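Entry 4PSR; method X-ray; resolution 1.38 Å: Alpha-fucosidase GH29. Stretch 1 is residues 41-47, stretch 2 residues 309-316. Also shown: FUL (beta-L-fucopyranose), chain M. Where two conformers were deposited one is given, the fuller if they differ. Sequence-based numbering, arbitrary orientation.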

ATOM      1  N   ALA A  41      17.816  18.743   6.967  1.00 11.07           N
ATOM      2  CA  ALA A  41      17.962  19.025   8.403  1.00 13.19           C
ATOM      3  C   ALA A  41      18.144  17.766   9.255  1.00 11.55           C
ATOM      4  O   ALA A  41      18.673  17.813  10.366  1.00 12.89           O
ATOM      5  CB  ALA A  41      16.786  19.801   8.885  1.00 13.03           C
ATOM      6  N   GLN A  42      17.727  16.618   8.724  1.00 12.15           N
ATOM      7  CA  GLN A  42      17.786  15.350   9.451  1.00 11.10           C
ATOM      8  C   GLN A  42      17.230  15.501  10.867  1.00 10.69           C
ATOM      9  O   GLN A  42      17.783  14.976  11.827  1.00 12.90           O
ATOM     10  CB  GLN A  42      19.218  14.762   9.472  1.00 12.17           C
ATOM     11  CG  GLN A  42      19.742  14.503   8.025  1.00 11.47           C
ATOM     12  CD  GLN A  42      21.076  13.808   7.927  1.00 13.33           C
ATOM     13  OE1 GLN A  42      21.296  13.026   7.001  1.00 13.17           O
ATOM     14  NE2 GLN A  42      21.958  14.055   8.874  1.00 16.25           N
ATOM     15  N   TYR A  43      16.089  16.177  10.958  1.00 11.66           N
ATOM     16  CA  TYR A  43      15.473  16.487  12.251  1.00 13.29           C
ATOM     17  C   TYR A  43      13.963  16.380  12.196  1.00 11.76           C
ATOM     18  O   TYR A  43      13.358  16.860  11.250  1.00 12.09           O
ATOM     19  CB  TYR A  43      15.866  17.897  12.716  1.00 13.65           C
ATOM     20  CG  TYR A  43      15.488  18.168  14.166  1.00 12.14           C
ATOM     21  CD1 TYR A  43      16.312  17.712  15.191  1.00 16.53           C
ATOM     22  CD2 TYR A  43      14.312  18.820  14.489  1.00 14.84           C
ATOM     23  CE1 TYR A  43      15.985  17.923  16.513  1.00 15.73           C
ATOM     24  CE2 TYR A  43      13.975  19.040  15.810  1.00 16.10           C
ATOM     25  CZ  TYR A  43      14.808  18.575  16.803  1.00 14.92           C
ATOM     26  OH  TYR A  43      14.473  18.801  18.140  1.00 19.89           O
ATOM     27  N   ALA A  44      13.400  15.710  13.216  1.00 12.79           N
ATOM     28  CA  ALA A  44      11.955  15.558  13.454  1.00 12.30           C
ATOM     29  C   ALA A  44      11.274  14.613  12.432  1.00 11.00           C
ATOM     30  O   ALA A  44      10.951  13.484  12.760  1.00 12.81           O
ATOM     31  CB  ALA A  44      11.266  16.916  13.515  1.00 14.23           C
ATOM     32  N   SER A  45      11.043  15.100  11.219  1.00 11.45           N
ATOM     33  CA  SER A  45      10.419  14.324  10.160  1.00 12.71           C
ATOM     34  C   SER A  45      10.532  15.061   8.847  1.00 12.14           C
ATOM     35  O   SER A  45      11.085  16.159   8.760  1.00 12.38           O
ATOM     36  CB  SER A  45       8.939  14.075  10.452  1.00 14.38           C
ATOM     37  OG  SER A  45       8.219  15.280  10.331  1.00 15.47           O
ATOM     38  N   GLU A  46      10.003  14.422   7.809  1.00 11.52           N
ATOM     39  CA  GLU A  46       9.868  15.046   6.508  1.00 12.18           C
ATOM     40  C   GLU A  46       8.943  16.263   6.498  1.00 10.57           C
ATOM     41  O   GLU A  46       8.913  16.979   5.506  1.00 11.64           O
ATOM     42  CB  GLU A  46       9.406  14.008   5.466  1.00 13.08           C
ATOM     43  CG  GLU A  46       7.944  13.563   5.568  1.00 13.35           C
ATOM     44  CD  GLU A  46       7.568  12.720   6.774  1.00 11.88           C
ATOM     45  OE1 GLU A  46       8.440  12.122   7.434  1.00 13.13           O
ATOM     46  OE2 GLU A  46       6.343  12.658   7.057  1.00 15.69           O
ATOM     47  N   TRP A  47       8.184  16.495   7.588  1.00 10.28           N
ATOM     48  CA  TRP A  47       7.407  17.737   7.729  1.00 10.66           C
ATOM     49  C   TRP A  47       8.246  18.904   8.260  1.00 12.48           C
ATOM     50  O   TRP A  47       7.709  19.984   8.458  1.00 11.82           O
ATOM     51  CB  TRP A  47       6.135  17.535   8.574  1.00 11.82           C
ATOM     52  CG  TRP A  47       4.998  16.894   7.817  1.00 12.63           C
ATOM     53  CD1 TRP A  47       5.073  15.980   6.792  1.00 14.19           C
ATOM     54  CD2 TRP A  47       3.593  17.152   8.013  1.00 12.53           C
ATOM     55  NE1 TRP A  47       3.803  15.664   6.343  1.00 12.75           N
ATOM     56  CE2 TRP A  47       2.880  16.375   7.077  1.00 12.75           C
ATOM     57  CE3 TRP A  47       2.874  17.959   8.903  1.00 14.07           C
ATOM     58  CZ2 TRP A  47       1.477  16.402   6.992  1.00 13.05           C
ATOM     59  CZ3 TRP A  47       1.480  17.984   8.817  1.00 15.98           C
ATOM     60  CH2 TRP A  47       0.803  17.219   7.870  1.00 14.12           C
ATOM     61  N   SER A 309      10.437   5.985  13.462  0.61 14.76           N
ATOM     62  CA  SER A 309      10.357   7.395  13.755  0.61 18.52           C
ATOM     63  C   SER A 309       9.437   8.026  12.639  0.61 17.27           C
ATOM     64  O   SER A 309       8.269   7.702  12.592  0.61 19.95           O
ATOM     65  CB  SER A 309      11.798   7.934  13.912  0.61 20.90           C
ATOM     66  OG  SER A 309      12.524   7.208  14.958  0.61 15.50           O
ATOM     67  N   SER A 310       9.976   8.918  11.806  1.00 23.92           N
ATOM     68  CA  SER A 310       9.497   9.517  10.536  1.00 15.44           C
ATOM     69  C   SER A 310       9.687   8.766   9.192  1.00 14.29           C
ATOM     70  O   SER A 310      10.281   7.698   9.192  1.00 16.71           O
ATOM     71  CB  SER A 310      10.160  10.900  10.526  1.00 26.49           C
ATOM     72  OG  SER A 310      10.938  11.204   9.409  1.00 16.33           O
ATOM     73  N   TRP A 311       9.163   9.290   8.085  1.00 12.89           N
ATOM     74  CA  TRP A 311       9.352   8.697   6.738  1.00 12.66           C
ATOM     75  C   TRP A 311      10.738   9.044   6.166  1.00 12.20           C
ATOM     76  O   TRP A 311      11.253   8.346   5.288  1.00 12.26           O
ATOM     77  CB  TRP A 311       8.240   9.117   5.744  1.00 14.36           C
ATOM     78  CG  TRP A 311       6.877   8.714   6.198  1.00 14.91           C
ATOM     79  CD1 TRP A 311       6.097   9.382   7.088  1.00 15.90           C
ATOM     80  CD2 TRP A 311       6.127   7.551   5.798  1.00 15.98           C
ATOM     81  NE1 TRP A 311       4.923   8.721   7.277  1.00 16.43           N
ATOM     82  CE2 TRP A 311       4.911   7.590   6.498  1.00 17.48           C
ATOM     83  CE3 TRP A 311       6.362   6.490   4.911  1.00 12.09           C
ATOM     84  CZ2 TRP A 311       3.935   6.609   6.352  1.00 14.54           C
ATOM     85  CZ3 TRP A 311       5.386   5.521   4.753  1.00 11.83           C
ATOM     86  CH2 TRP A 311       4.195   5.578   5.481  1.00 14.19           C
ATOM     87  N   SER A 312      11.347  10.114   6.659  1.00 10.33           N
ATOM     88  CA  SER A 312      12.638  10.590   6.160  1.00 10.41           C
ATOM     89  C   SER A 312      13.694  10.469   7.274  1.00 12.07           C
ATOM     90  O   SER A 312      13.385  10.512   8.450  1.00 13.01           O
ATOM     91  CB  SER A 312      12.455  12.028   5.698  1.00 14.37           C
ATOM     92  OG  SER A 312      13.663  12.639   5.292  1.00 14.86           O
ATOM     93  N   TYR A 313      14.952  10.256   6.892  1.00 10.64           N
ATOM     94  CA  TYR A 313      16.020  10.046   7.849  1.00 11.19           C
ATOM     95  C   TYR A 313      16.167  11.207   8.809  1.00 11.07           C
ATOM     96  O   TYR A 313      16.228  12.347   8.398  1.00 11.50           O
ATOM     97  CB  TYR A 313      17.364   9.818   7.114  1.00 11.70           C
ATOM     98  CG  TYR A 313      18.482   9.575   8.088  1.00 11.37           C
ATOM     99  CD1 TYR A 313      18.710   8.294   8.583  1.00 12.87           C
ATOM    100  CD2 TYR A 313      19.296  10.606   8.544  1.00 12.34           C
ATOM    101  CE1 TYR A 313      19.695   8.053   9.525  1.00 13.83           C
ATOM    102  CE2 TYR A 313      20.287  10.353   9.486  1.00 13.99           C
ATOM    103  CZ  TYR A 313      20.459   9.062   9.949  1.00 13.17           C
ATOM    104  OH  TYR A 313      21.438   8.777  10.886  1.00 19.83           O
ATOM    105  N   THR A 314      16.291  10.876  10.092  1.00 11.27           N
ATOM    106  CA  THR A 314      16.617  11.869  11.111  1.00 12.39           C
ATOM    107  C   THR A 314      17.715  11.305  12.005  1.00 10.54           C
ATOM    108  O   THR A 314      17.824  10.091  12.208  1.00 11.93           O
ATOM    109  CB  THR A 314      15.364  12.224  11.958  1.00 11.37           C
ATOM    110  OG1 THR A 314      14.864  11.053  12.623  1.00 13.25           O
ATOM    111  CG2 THR A 314      14.256  12.808  11.090  1.00 12.64           C
ATOM    112  N   VAL A 315      18.536  12.187  12.573  1.00 13.76           N
ATOM    113  CA  VAL A 315      19.551  11.726  13.507  1.00 14.56           C
ATOM    114  C   VAL A 315      18.878  11.091  14.719  1.00 13.31           C
ATOM    115  O   VAL A 315      17.980  11.695  15.296  1.00 15.22           O
ATOM    116  CB  VAL A 315      20.456  12.876  13.941  1.00 14.30           C
ATOM    117  CG1 VAL A 315      21.431  12.405  15.010  1.00 18.94           C
ATOM    118  CG2 VAL A 315      21.223  13.403  12.744  1.00 15.41           C
ATOM    119  N   GLY A 316      19.284   9.873  15.051  1.00 15.45           N
ATOM    120  CA  GLY A 316      18.685   9.141  16.157  1.00 17.01           C
ATOM    121  C   GLY A 316      17.487   8.266  15.780  1.00 16.77           C
ATOM    122  O   GLY A 316      16.866   7.660  16.641  1.00 18.48           O
TER
HETATM  123  C1  FUL M 622       1.351  11.502   4.497  1.00 13.49           C
HETATM  124  C2  FUL M 622       2.383  12.603   4.358  1.00 16.14           C
HETATM  125  O2  FUL M 622       1.958  13.830   4.971  1.00 13.61           O
HETATM  126  C3  FUL M 622       3.633  12.084   5.017  1.00 13.34           C
HETATM  127  O3  FUL M 622       4.617  13.095   4.992  1.00 12.57           O
HETATM  128  C4  FUL M 622       4.072  10.861   4.254  1.00 13.81           C
HETATM  129  O4  FUL M 622       4.427  11.234   2.926  1.00 13.00           O
HETATM  130  C5  FUL M 622       2.943   9.838   4.251  1.00 14.89           C
HETATM  131  C6  FUL M 622       3.267   8.603   3.437  1.00 15.82           C
HETATM  132  O5  FUL M 622       1.724  10.374   3.742  1.00 13.26           O
HETATM  133  O1  FUL M 622       0.133  11.966   3.973  1.00 15.10           O

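The two stretches, more than 260 residues apart in sequence, are loops without regular helix or strand, and together they bury 430 Å² of surface. They run antiparallel: Gln 42 lies beside Thr 314, with CA atoms 4.0 Å apart, and Ser 45 lies beside Ser 310, at 4.9 Å.

Ala 41 makes no contact, so the interface begins at Gln 42, whose backbone supplies the first anchor. Its carbonyl O accepts a hydrogen bond from Val 315 N at 3.0 Å, with a nearly straight N-H...O angle of 165°. The same oxygen receives a CA-H...O contact from Thr 314 CA at 3.4 Å, and a second such contact joins Gln 42 CA to Tyr 313 O at 3.5 Å. These contacts accompany a close approach of the two backbones, although neither stretch forms a regular strand. The extended side chain of Gln 42 (chi1 m, chi2 t) reaches along the partner stretch: OE1 comes to 3.5 Å from Tyr 313 CD2, and NE2 lies 4.0 Å from Val 315 CG2.

Tyr 43 and Ala 44 point their CB atoms away, leaving mainly their backbone to face the partner. The methyl CG2 of Thr 314 packs against this segment, 3.8 Å from Tyr 43 C and 3.7 Å from Ala 44 N. Here the chain bends sharply at Ala 44, with a weak hydrogen bond from Ser 45 N to Tyr 43 O at 2.9 Å. Ala 44 O then approaches Ser 310 CB at 3.5 Å.

Ser 45 and Ser 310 meet through their CB atoms, 3.4 Å apart, and their hydroxyls bond within their own stretches. Ser 45 OG caps the turn that leads into a helix by accepting from Trp 47 N at 3.0 Å; Ser 310 OG donates to Ser 312 O at 2.7 Å.

Glu 46 provides the second anchor. Its folded side chain (chi1 p, chi2 m) brings the buried carboxylate to stretch 2, where OE1 accepts from Trp 311 N at 3.0 Å and 143°. Closer to the backbone, Glu 46 CB packs 3.6 Å from Ser 312 CB. The other carboxylate oxygen, OE2, accepts from FUL O3 at 2.7 Å, so one side chain links stretch 2 to the sugar.

Trp 47 does not touch stretch 2, but its NE1 donates to FUL O2 at 2.9 Å and, weakly, to FUL O3 at 3.0 Å. Trp 311 offers a ring face to the fucose methyl, with CZ2 3.6 Å from FUL C6. Both stretches thus contribute to the fucose site of this alpha-fucosidase.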